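Local coordinates for inositol monophosphatase family protein (Staphylococcus aureus subsp. aureus MSSA476, PDB 4I3Y), which probably hydrolyses inositol monophosphates to inositol and phosphate, as a magnesium-dependent, lithium-inhibited phosphatase of the inositol monophosphatase family, at residues Y135-I138 with G142-C145; M37-K42 with L48-D53; Q168-D173 with I207-K212. All blocks are in the same frame, centred on the assembly; numbering follows the deposited sequence.

In chain order interaction 2 comes first, then interaction 1, then interaction 3, and none touches another. Interaction 1 is a beta hairpin in the seven-stranded sheet, interaction 2 a shorter hairpin leading into helix 51-67, and interaction 3 a small apolar contact at the end of strand 205-208 in the five-stranded sheet. Interaction 2 is the one near the metal site: the side chain of Lys42 lies about 4 Å from a bound magnesium ion, and Glu76, a magnesium ligand, is among its partners. The side chain of Val169 in interaction 3 is about 14 Å from magnesium. Nearest atoms of interactions 2 and 3 are about 8 Å apart, whereas nearest atoms of interaction 1 are about 17 Å from those of either.

Interaction 1: residues Y135-I138 with G142-C145; sequences YKAI and GAFC
Tyr135 and Cys145 meet through a sulfur-aromatic contact: Cys145 SG sits over one face of the Tyr135 ring, 3.9 Å from its centroid and 27° off the ring normal. The sulfur is displaced toward the rim, with Tyr135 CE1 the nearest ring atom at 3.5 Å. It reaches this place because it is anti to its own backbone N (chi1 178°), while Cys145 CB lies 3.8 Å from Tyr135 CD1 and from CE1. On the same sheet face Ala137 CB and Ala143 CB approach to 4.4 Å.

The other face carries Lys136, Phe144 and Ile138. The extended Lys136 chain passes the Phe144 side chain at a slant, its CE 4.0 Å from Phe144 CD2, and Ile138 CD1 approaches that same CD2 more loosely.

Two reciprocal pairs of backbone bonds fix this register. Lys136 N donates to Phe144 O at 2.8 Å and Phe144 N returns a bond to Lys136 O at 2.7 Å; Ile138 and Gly142 repeat the exchange.

Farther out, Phe222 of helix 219-225 packs on the face of Tyr135, Ala137 and Ala143. Helix 12-35 lies on the face of Lys136 and Ile138: Cys20 touches Lys136, Asp16 touches Ile138, and Lys136 NZ, leading away from the Phe144 ring, forms a salt bridge with Asp16. The N-to-C directions of the two short strands differ by 165°, as in an antiparallel beta hairpin, here inside the mixed seven-stranded sheet of the fold.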
ATOM      1  N   TYR A 135       0.231 -11.287 -12.030  1.00 13.64           N
ATOM      2  CA  TYR A 135       1.506 -11.937 -11.766  1.00 12.64           C
ATOM      3  C   TYR A 135       1.325 -13.435 -12.085  1.00 11.71           C
ATOM      4  O   TYR A 135       0.383 -14.076 -11.587  1.00 12.91           O
ATOM      5  CB  TYR A 135       2.000 -11.736 -10.329  1.00 11.53           C
ATOM      6  CG  TYR A 135       2.169 -10.264  -9.960  1.00 11.61           C
ATOM      7  CD1 TYR A 135       3.397  -9.640 -10.174  1.00 12.01           C
ATOM      8  CD2 TYR A 135       1.114  -9.503  -9.436  1.00 10.99           C
ATOM      9  CE1 TYR A 135       3.585  -8.287  -9.871  1.00 13.14           C
ATOM     10  CE2 TYR A 135       1.297  -8.123  -9.132  1.00 12.78           C
ATOM     11  CZ  TYR A 135       2.557  -7.545  -9.339  1.00 12.07           C
ATOM     12  OH  TYR A 135       2.835  -6.226  -9.095  1.00 13.86           O
ATOM     13  N   LYS A 136       2.242 -14.001 -12.862  1.00 11.22           N
ATOM     14  CA  LYS A 136       2.173 -15.459 -13.066  1.00 12.43           C
ATOM     15  C   LYS A 136       3.557 -16.064 -13.065  1.00 13.62           C
ATOM     16  O   LYS A 136       4.531 -15.382 -13.406  1.00 14.11           O
ATOM     17  CB  LYS A 136       1.431 -15.803 -14.362  1.00 11.75           C
ATOM     18  CG  LYS A 136       2.176 -15.383 -15.628  1.00 13.16           C
ATOM     19  CD  LYS A 136       1.391 -15.840 -16.871  1.00 14.52           C
ATOM     20  CE  LYS A 136       2.216 -15.628 -18.161  1.00 14.94           C
ATOM     21  NZ  LYS A 136       1.374 -16.093 -19.301  1.00 15.61           N
ATOM     22  N   ALA A 137       3.621 -17.328 -12.648  1.00 14.29           N
ATOM     23  CA  ALA A 137       4.837 -18.124 -12.640  1.00 15.16           C
ATOM     24  C   ALA A 137       4.535 -19.456 -13.364  1.00 16.33           C
ATOM     25  O   ALA A 137       3.505 -20.105 -13.097  1.00 15.94           O
ATOM     26  CB  ALA A 137       5.265 -18.371 -11.224  1.00 12.93           C
ATOM     27  N   ILE A 138       5.417 -19.815 -14.315  1.00 18.34           N
ATOM     28  CA  ILE A 138       5.280 -21.043 -15.104  1.00 16.81           C
ATOM     29  C   ILE A 138       6.578 -21.791 -15.134  1.00 16.23           C
ATOM     30  O   ILE A 138       7.588 -21.247 -15.612  1.00 17.32           O
ATOM     31  CB  ILE A 138       4.919 -20.769 -16.579  1.00 18.66           C
ATOM     32  CG1 ILE A 138       3.540 -20.125 -16.670  1.00 18.80           C
ATOM     33  CG2 ILE A 138       5.050 -22.071 -17.418  1.00 16.46           C
ATOM     34  CD1 ILE A 138       3.620 -18.694 -17.072  1.00 19.91           C
ATOM     35  N   GLY A 142       9.265 -19.052 -16.630  1.00 20.93           N
ATOM     36  CA  GLY A 142       9.664 -17.990 -15.703  1.00 18.24           C
ATOM     37  C   GLY A 142       8.447 -17.309 -15.064  1.00 17.03           C
ATOM     38  O   GLY A 142       7.317 -17.835 -15.091  1.00 16.70           O
ATOM     39  N   ALA A 143       8.696 -16.144 -14.475  1.00 17.28           N
ATOM     40  CA  ALA A 143       7.671 -15.358 -13.788  1.00 16.76           C
ATOM     41  C   ALA A 143       7.454 -14.063 -14.518  1.00 15.30           C
ATOM     42  O   ALA A 143       8.415 -13.487 -15.031  1.00 14.89           O
ATOM     43  CB  ALA A 143       8.039 -15.123 -12.313  1.00 16.96           C
ATOM     44  N   PHE A 144       6.179 -13.634 -14.589  1.00 14.41           N
ATOM     45  CA  PHE A 144       5.771 -12.481 -15.399  1.00 14.98           C
ATOM     46  C   PHE A 144       4.783 -11.582 -14.652  1.00 14.41           C
ATOM     47  O   PHE A 144       3.999 -12.050 -13.831  1.00 15.57           O
ATOM     48  CB  PHE A 144       5.118 -12.960 -16.735  1.00 15.07           C
ATOM     49  CG  PHE A 144       6.018 -13.813 -17.547  1.00 16.03           C
ATOM     50  CD1 PHE A 144       6.805 -13.252 -18.570  1.00 14.93           C
ATOM     51  CD2 PHE A 144       6.118 -15.196 -17.282  1.00 16.47           C
ATOM     52  CE1 PHE A 144       7.679 -14.060 -19.326  1.00 15.89           C
ATOM     53  CE2 PHE A 144       6.961 -16.005 -18.045  1.00 15.55           C
ATOM     54  CZ  PHE A 144       7.756 -15.420 -19.056  1.00 16.99           C
ATOM     55  N   CYS A 145       4.810 -10.291 -14.941  1.00 15.90           N
ATOM     56  CA  CYS A 145       3.722  -9.381 -14.518  1.00 15.09           C
ATOM     57  C   CYS A 145       3.163  -8.829 -15.806  1.00 16.83           C
ATOM     58  O   CYS A 145       3.874  -8.130 -16.551  1.00 18.34           O
ATOM     59  CB  CYS A 145       4.221  -8.274 -13.612  1.00 14.82           C
ATOM     60  SG  CYS A 145       2.901  -7.122 -13.128  1.00 16.23           S
TER

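Interaction 2: residues M37-K42 with L48-D53; sequences MTTETK and LVTNVD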
ATOM      1  N   MET A  37     -22.208  -5.782  -3.414  1.00 28.54           N
ATOM      2  CA  MET A  37     -21.446  -6.464  -2.393  1.00 26.15           C
ATOM      3  C   MET A  37     -22.249  -6.639  -1.103  1.00 25.67           C
ATOM      4  O   MET A  37     -22.934  -5.743  -0.614  1.00 23.01           O
ATOM      5  CB  MET A  37     -20.136  -5.732  -2.128  1.00 25.17           C
ATOM      6  CG  MET A  37     -19.249  -6.408  -1.121  1.00 26.76           C
ATOM      7  SD  MET A  37     -17.562  -5.753  -1.205  1.00 32.59           S
ATOM      8  CE  MET A  37     -17.681  -4.065  -0.646  1.00 28.61           C
ATOM      9  N   THR A  38     -22.124  -7.845  -0.577  1.00 23.46           N
ATOM     10  CA  THR A  38     -22.739  -8.271   0.614  1.00 25.57           C
ATOM     11  C   THR A  38     -21.644  -9.000   1.458  1.00 24.69           C
ATOM     12  O   THR A  38     -20.743  -9.684   0.916  1.00 20.42           O
ATOM     13  CB  THR A  38     -23.947  -9.190   0.230  1.00 28.74           C
ATOM     14  OG1 THR A  38     -24.558  -9.615   1.415  1.00 36.91           O
ATOM     15  CG2 THR A  38     -23.558 -10.444  -0.515  1.00 23.88           C
ATOM     16  N   THR A  39     -21.679  -8.812   2.771  1.00 27.32           N
ATOM     17  CA  THR A  39     -20.608  -9.296   3.640  1.00 28.98           C
ATOM     18  C   THR A  39     -21.134 -10.239   4.693  1.00 28.54           C
ATOM     19  O   THR A  39     -22.190  -9.994   5.231  1.00 23.15           O
ATOM     20  CB  THR A  39     -19.922  -8.124   4.346  1.00 33.57           C
ATOM     21  OG1 THR A  39     -19.236  -7.357   3.356  1.00 32.26           O
ATOM     22  CG2 THR A  39     -18.923  -8.641   5.363  1.00 33.49           C
ATOM     23  N   GLU A  40     -20.402 -11.328   4.949  1.00 26.30           N
ATOM     24  CA  GLU A  40     -20.699 -12.194   6.102  1.00 27.11           C
ATOM     25  C   GLU A  40     -19.446 -12.380   6.941  1.00 23.83           C
ATOM     26  O   GLU A  40     -18.356 -12.029   6.486  1.00 22.26           O
ATOM     27  CB  GLU A  40     -21.245 -13.550   5.601  1.00 27.58           C
ATOM     28  CG  GLU A  40     -22.648 -13.444   5.041  1.00 37.14           C
ATOM     29  CD  GLU A  40     -23.635 -12.832   6.061  1.00 52.28           C
ATOM     30  OE1 GLU A  40     -23.431 -12.979   7.316  1.00 58.99           O
ATOM     31  OE2 GLU A  40     -24.626 -12.197   5.603  1.00 59.97           O
ATOM     32  N   THR A  41     -19.609 -12.896   8.156  1.00 23.06           N
ATOM     33  CA  THR A  41     -18.513 -13.164   9.086  1.00 23.81           C
ATOM     34  C   THR A  41     -18.306 -14.651   9.180  1.00 24.57           C
ATOM     35  O   THR A  41     -19.187 -15.417   8.812  1.00 28.01           O
ATOM     36  CB  THR A  41     -18.811 -12.612  10.482  1.00 25.18           C
ATOM     37  OG1 THR A  41     -20.017 -13.216  10.967  1.00 27.40           O
ATOM     38  CG2 THR A  41     -18.989 -11.096  10.417  1.00 26.16           C
ATOM     39  N   LYS A  42     -17.123 -15.085   9.604  1.00 24.31           N
ATOM     40  CA  LYS A  42     -16.843 -16.526   9.755  1.00 24.30           C
ATOM     41  C   LYS A  42     -16.407 -16.743  11.208  1.00 27.25           C
ATOM     42  O   LYS A  42     -17.262 -16.836  12.071  1.00 25.98           O
ATOM     43  CB  LYS A  42     -15.807 -17.031   8.714  1.00 23.35           C
ATOM     44  CG  LYS A  42     -16.208 -16.799   7.254  1.00 22.61           C
ATOM     45  CD  LYS A  42     -15.331 -17.596   6.289  1.00 21.03           C
ATOM     46  CE  LYS A  42     -14.020 -16.875   6.035  1.00 18.93           C
ATOM     47  NZ  LYS A  42     -13.175 -17.667   5.129  1.00 15.76           N
ATOM     48  N   LEU A  48     -13.915 -11.655   7.478  1.00 22.57           N
ATOM     49  CA  LEU A  48     -14.985 -11.358   6.481  1.00 19.64           C
ATOM     50  C   LEU A  48     -15.001 -12.284   5.241  1.00 18.35           C
ATOM     51  O   LEU A  48     -13.961 -12.790   4.831  1.00 15.46           O
ATOM     52  CB  LEU A  48     -14.822  -9.923   6.004  1.00 20.91           C
ATOM     53  CG  LEU A  48     -15.565  -8.818   6.727  1.00 24.70           C
ATOM     54  CD1 LEU A  48     -15.800  -9.129   8.178  1.00 23.87           C
ATOM     55  CD2 LEU A  48     -14.963  -7.430   6.503  1.00 21.78           C
ATOM     56  N   VAL A  49     -16.179 -12.455   4.643  1.00 16.47           N
ATOM     57  CA  VAL A  49     -16.336 -13.127   3.340  1.00 17.92           C
ATOM     58  C   VAL A  49     -17.463 -12.435   2.593  1.00 18.67           C
ATOM     59  O   VAL A  49     -18.444 -12.005   3.213  1.00 20.18           O
ATOM     60  CB  VAL A  49     -16.542 -14.696   3.421  1.00 19.81           C
ATOM     61  CG1 VAL A  49     -17.784 -15.119   4.233  1.00 16.99           C
ATOM     62  CG2 VAL A  49     -16.664 -15.282   2.021  1.00 19.23           C
ATOM     63  N   THR A  50     -17.280 -12.211   1.295  1.00 17.27           N
ATOM     64  CA  THR A  50     -18.351 -11.540   0.558  1.00 18.26           C
ATOM     65  C   THR A  50     -18.852 -12.412  -0.591  1.00 19.28           C
ATOM     66  O   THR A  50     -18.327 -13.494  -0.845  1.00 18.39           O
ATOM     67  CB  THR A  50     -17.875 -10.206  -0.049  1.00 17.37           C
ATOM     68  OG1 THR A  50     -16.961 -10.465  -1.128  1.00 15.01           O
ATOM     69  CG2 THR A  50     -17.214  -9.305   1.060  1.00 14.53           C
ATOM     70  N   ASN A  51     -19.861 -11.901  -1.273  1.00 21.54           N
ATOM     71  CA  ASN A  51     -20.400 -12.511  -2.455  1.00 21.59           C
ATOM     72  C   ASN A  51     -19.353 -12.503  -3.544  1.00 21.59           C
ATOM     73  O   ASN A  51     -19.369 -13.376  -4.408  1.00 22.03           O
ATOM     74  CB  ASN A  51     -21.608 -11.717  -2.910  1.00 21.62           C
ATOM     75  CG  ASN A  51     -21.222 -10.343  -3.395  1.00 25.97           C
ATOM     76  OD1 ASN A  51     -21.388 -10.031  -4.584  1.00 30.89           O
ATOM     77  ND2 ASN A  51     -20.687  -9.509  -2.502  1.00 22.12           N
ATOM     78  N   VAL A  52     -18.423 -11.537  -3.500  1.00 20.72           N
ATOM     79  CA  VAL A  52     -17.332 -11.518  -4.471  1.00 18.09           C
ATOM     80  C   VAL A  52     -16.432 -12.759  -4.271  1.00 17.55           C
ATOM     81  O   VAL A  52     -16.134 -13.503  -5.237  1.00 17.75           O
ATOM     82  CB  VAL A  52     -16.502 -10.226  -4.393  1.00 18.34           C
ATOM     83  CG1 VAL A  52     -15.322 -10.256  -5.377  1.00 17.83           C
ATOM     84  CG2 VAL A  52     -17.379  -8.968  -4.559  1.00 20.41           C
ATOM     85  N   ASP A  53     -15.960 -12.967  -3.035  1.00 16.54           N
ATOM     86  CA  ASP A  53     -15.178 -14.168  -2.726  1.00 15.67           C
ATOM     87  C   ASP A  53     -15.944 -15.423  -3.206  1.00 16.82           C
ATOM     88  O   ASP A  53     -15.384 -16.260  -3.905  1.00 16.03           O
ATOM     89  CB  ASP A  53     -14.927 -14.344  -1.198  1.00 14.39           C
ATOM     90  CG  ASP A  53     -14.341 -13.111  -0.514  1.00 15.58           C
ATOM     91  OD1 ASP A  53     -15.047 -12.047  -0.427  1.00 15.57           O
ATOM     92  OD2 ASP A  53     -13.158 -13.226  -0.047  1.00 14.61           O
TER
HETATM   93  O   HOH W   1     -12.692 -15.060   3.714  1.00 18.73           O
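Thr39 and Leu48 touch through their branches, Thr39 CG2 lying 3.6 Å from Leu48 CG. A chi1 of -67° in Thr39 sends this methyl anti to the backbone N and over Leu48, leaving OG1 beside Thr50 CG2. Leu48 also touches Phe183 of the second subunit. On the other sheet face, Val49 CG1 meets the aliphatic part of Lys42 nearly perpendicularly, 3.8 Å from Lys42 CG. The Lys42 chain then bends, and its NZ reaches a water that also donates to Leu48 O. The same ammonium forms a salt bridge with Glu77 and a hydrogen bond with Glu76, a magnesium ligand, consistent with a second-shell place at the metal site.

Backbone bonds hold the hairpin. Glu40 N donates to Val49 O at 2.7 Å, and Val49 N returns to Glu40 O. Past the strands, Asn51 N donates to Thr38 O at 3.2 Å, extending the pairing to the first residue of the helix.

Thr50 is the N-cap of that helix and forms a capping box with Asp53. Its OG1 stands between the backbone N and the carbonyl carbon (chi1 70°), from where it gives its proton to Asp53 OD1 at 2.6 Å, nearly along that C-O axis. Asp53 OD1 takes a second bond from Thr50 N at 2.8 Å, above the carboxylate plane; Thr50 OG1 in turn accepts weakly from Val52 N. Asp53 OD2 is hydrogen-bonded to Thr99 OG1 of helix 99-105. That helix packs against Thr39 and Thr50, helix 12-35 packs on Asn51 and Val52, and on strand 89-97 Ile96, a residue of the magnesium site, is touched by Val52 and Asp53.

Interaction 3: residues Q168-D173 with I207-K212; sequences QVMNLD and INTNPK
Met170 and Ile207 join the lead-in to helix 172-181 with the end of strand 205-208, a strand of the mixed five-stranded sheet, and so link a helical and a sheet layer of the layered alpha/beta fold; an Asx turn follows the strand. The contact is small, burying 143 Å² over both sides, and it rests on side chains.

Its apolar part centres on the Met170 methyl. CE lies 3.8 Å from Ile207 CG2, the two side chains nearly perpendicular, and 4.1 Å from Thr209 CG2. An extended chain beyond CG (chi2 -176°, chi3 -164°) carries this methyl across to the strand, although the residue's first bond does not head that way. Phe165, from a loop, and Leu261 of helix 254-262 pack on both Met170 and Ile207, so the methyl belongs to a shared apolar cluster.

A mixed contact lies beside it: Val169 CG1 is 3.3 Å from Thr209 OG1, the two side chains running antiparallel to one another.

The polar bonds shape each segment separately. Asn171 caps helix 172-181: Asp173 N donates to Asn171 OD1 at 3.0 Å, the donor standing above the amide plane and not on a lone pair. Backbone bonds also tie Asn171 to Tyr267 and Ile207 to Ser164, fixing both segments to their surroundings. Where the strand ends, Asn208 forms the Asx turn: its OD1 receives Asn210 N at 2.9 Å, with the donor in the carbonyl plane.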
ATOM      1  N   GLN A 168       0.060  -6.465  14.663  1.00 17.42           N
ATOM      2  CA  GLN A 168      -0.989  -6.499  15.711  1.00 17.41           C
ATOM      3  C   GLN A 168      -1.059  -7.860  16.322  1.00 18.97           C
ATOM      4  O   GLN A 168      -1.753  -8.069  17.288  1.00 18.75           O
ATOM      5  CB  GLN A 168      -2.382  -6.192  15.168  1.00 18.06           C
ATOM      6  CG  GLN A 168      -2.450  -4.956  14.317  1.00 19.27           C
ATOM      7  CD  GLN A 168      -3.862  -4.602  13.908  1.00 21.40           C
ATOM      8  OE1 GLN A 168      -4.117  -4.242  12.770  1.00 22.65           O
ATOM      9  NE2 GLN A 168      -4.776  -4.735  14.826  1.00 20.77           N
ATOM     10  N   VAL A 169      -0.289  -8.776  15.767  1.00 19.44           N
ATOM     11  CA  VAL A 169      -0.436 -10.151  16.050  1.00 21.57           C
ATOM     12  C   VAL A 169       0.838 -10.712  16.694  1.00 22.59           C
ATOM     13  O   VAL A 169       0.949 -11.900  16.910  1.00 23.11           O
ATOM     14  CB  VAL A 169      -0.880 -10.834  14.702  1.00 24.42           C
ATOM     15  CG1 VAL A 169       0.050 -11.942  14.258  1.00 24.83           C
ATOM     16  CG2 VAL A 169      -2.343 -11.231  14.788  1.00 25.22           C
ATOM     17  N   MET A 170       1.784  -9.834  17.013  1.00 22.74           N
ATOM     18  CA  MET A 170       3.067 -10.217  17.483  1.00 22.14           C
ATOM     19  C   MET A 170       3.375  -9.514  18.792  1.00 21.89           C
ATOM     20  O   MET A 170       2.828  -8.448  19.111  1.00 19.16           O
ATOM     21  CB  MET A 170       4.159  -9.795  16.507  1.00 26.42           C
ATOM     22  CG  MET A 170       4.469 -10.708  15.346  1.00 30.94           C
ATOM     23  SD  MET A 170       5.885  -9.889  14.520  1.00 34.39           S
ATOM     24  CE  MET A 170       5.749 -10.799  12.996  1.00 28.66           C
ATOM     25  N   ASN A 171       4.316 -10.105  19.520  1.00 20.13           N
ATOM     26  CA  ASN A 171       4.815  -9.487  20.726  1.00 21.81           C
ATOM     27  C   ASN A 171       5.465  -8.155  20.338  1.00 22.45           C
ATOM     28  O   ASN A 171       6.265  -8.078  19.367  1.00 22.43           O
ATOM     29  CB  ASN A 171       5.861 -10.451  21.286  1.00 25.28           C
ATOM     30  CG  ASN A 171       7.015  -9.756  21.936  1.00 31.74           C
ATOM     31  OD1 ASN A 171       6.855  -8.880  22.780  1.00 28.62           O
ATOM     32  ND2 ASN A 171       8.215 -10.182  21.567  1.00 40.18           N
ATOM     33  N   LEU A 172       5.160  -7.097  21.095  1.00 22.54           N
ATOM     34  CA  LEU A 172       5.653  -5.772  20.751  1.00 21.43           C
ATOM     35  C   LEU A 172       7.178  -5.597  20.753  1.00 20.87           C
ATOM     36  O   LEU A 172       7.687  -4.753  20.006  1.00 19.45           O
ATOM     37  CB  LEU A 172       5.050  -4.723  21.652  1.00 24.04           C
ATOM     38  CG  LEU A 172       3.641  -4.184  21.344  1.00 27.17           C
ATOM     39  CD1 LEU A 172       3.101  -4.591  19.998  1.00 26.73           C
ATOM     40  CD2 LEU A 172       2.651  -4.452  22.460  1.00 28.60           C
ATOM     41  N   ASP A 173       7.902  -6.380  21.565  1.00 19.76           N
ATOM     42  CA  ASP A 173       9.348  -6.255  21.630  1.00 20.89           C
ATOM     43  C   ASP A 173       9.860  -6.723  20.319  1.00 18.79           C
ATOM     44  O   ASP A 173      10.758  -6.132  19.771  1.00 17.74           O
ATOM     45  CB  ASP A 173       9.972  -7.181  22.669  1.00 23.97           C
ATOM     46  CG  ASP A 173      10.262  -6.500  23.948  1.00 32.31           C
ATOM     47  OD1 ASP A 173       9.539  -5.545  24.318  1.00 31.48           O
ATOM     48  OD2 ASP A 173      11.224  -6.949  24.600  1.00 37.15           O
ATOM     49  N   ILE A 207       6.194 -11.243   6.329  1.00 14.49           N
ATOM     50  CA  ILE A 207       5.955 -12.342   7.313  1.00 14.46           C
ATOM     51  C   ILE A 207       4.465 -12.455   7.528  1.00 14.88           C
ATOM     52  O   ILE A 207       3.785 -11.398   7.642  1.00 13.63           O
ATOM     53  CB  ILE A 207       6.543 -11.952   8.684  1.00 14.99           C
ATOM     54  CG1 ILE A 207       8.074 -11.866   8.595  1.00 15.47           C
ATOM     55  CG2 ILE A 207       6.069 -12.891   9.797  1.00 14.41           C
ATOM     56  CD1 ILE A 207       8.648 -10.935   9.666  1.00 16.54           C
ATOM     57  N   ASN A 208       3.948 -13.694   7.577  1.00 16.20           N
ATOM     58  CA  ASN A 208       2.557 -14.006   8.042  1.00 18.29           C
ATOM     59  C   ASN A 208       2.658 -15.222   9.022  1.00 18.73           C
ATOM     60  O   ASN A 208       3.048 -16.351   8.616  1.00 18.29           O
ATOM     61  CB  ASN A 208       1.551 -14.276   6.886  1.00 17.85           C
ATOM     62  CG  ASN A 208       0.097 -14.524   7.383  1.00 18.14           C
ATOM     63  OD1 ASN A 208      -0.143 -15.158   8.438  1.00 18.31           O
ATOM     64  ND2 ASN A 208      -0.888 -14.061   6.590  1.00 16.04           N
ATOM     65  N   THR A 209       2.381 -14.947  10.297  1.00 17.84           N
ATOM     66  CA  THR A 209       2.624 -15.940  11.368  1.00 20.96           C
ATOM     67  C   THR A 209       1.524 -16.977  11.471  1.00 20.71           C
ATOM     68  O   THR A 209       1.571 -17.828  12.319  1.00 22.51           O
ATOM     69  CB  THR A 209       2.752 -15.333  12.787  1.00 18.66           C
ATOM     70  OG1 THR A 209       1.540 -14.632  13.096  1.00 20.02           O
ATOM     71  CG2 THR A 209       3.900 -14.424  12.844  1.00 18.26           C
ATOM     72  N   ASN A 210       0.516 -16.889  10.628  1.00 21.57           N
ATOM     73  CA  ASN A 210      -0.495 -17.899  10.633  1.00 22.22           C
ATOM     74  C   ASN A 210      -1.308 -17.942   9.337  1.00 20.21           C
ATOM     75  O   ASN A 210      -2.532 -17.770   9.384  1.00 19.99           O
ATOM     76  CB  ASN A 210      -1.383 -17.697  11.862  1.00 23.02           C
ATOM     77  CG  ASN A 210      -2.406 -18.806  12.029  1.00 27.99           C
ATOM     78  OD1 ASN A 210      -3.548 -18.556  12.469  1.00 29.83           O
ATOM     79  ND2 ASN A 210      -2.021 -20.040  11.668  1.00 27.14           N
ATOM     80  N   PRO A 211      -0.642 -18.165   8.181  1.00 17.52           N
ATOM     81  CA  PRO A 211      -1.418 -18.204   6.951  1.00 18.08           C
ATOM     82  C   PRO A 211      -2.121 -19.547   6.709  1.00 18.85           C
ATOM     83  O   PRO A 211      -1.626 -20.601   7.138  1.00 18.44           O
ATOM     84  CB  PRO A 211      -0.352 -18.049   5.864  1.00 17.36           C
ATOM     85  CG  PRO A 211       0.863 -18.725   6.431  1.00 16.95           C
ATOM     86  CD  PRO A 211       0.785 -18.470   7.932  1.00 17.90           C
ATOM     87  N   LYS A 212      -3.181 -19.507   5.918  1.00 17.57           N
ATOM     88  CA  LYS A 212      -3.818 -20.718   5.408  1.00 18.33           C
ATOM     89  C   LYS A 212      -3.118 -21.143   4.142  1.00 17.50           C
ATOM     90  O   LYS A 212      -2.391 -20.336   3.551  1.00 17.17           O
ATOM     91  CB  LYS A 212      -5.272 -20.437   5.111  1.00 17.82           C
ATOM     92  CG  LYS A 212      -6.010 -20.087   6.398  1.00 24.77           C
ATOM     93  CD  LYS A 212      -6.312 -21.318   7.258  1.00 27.67           C
ATOM     94  CE  LYS A 212      -6.224 -21.091   8.770  1.00 36.98           C
ATOM     95  NZ  LYS A 212      -6.066 -19.644   9.142  1.00 44.20           N
TER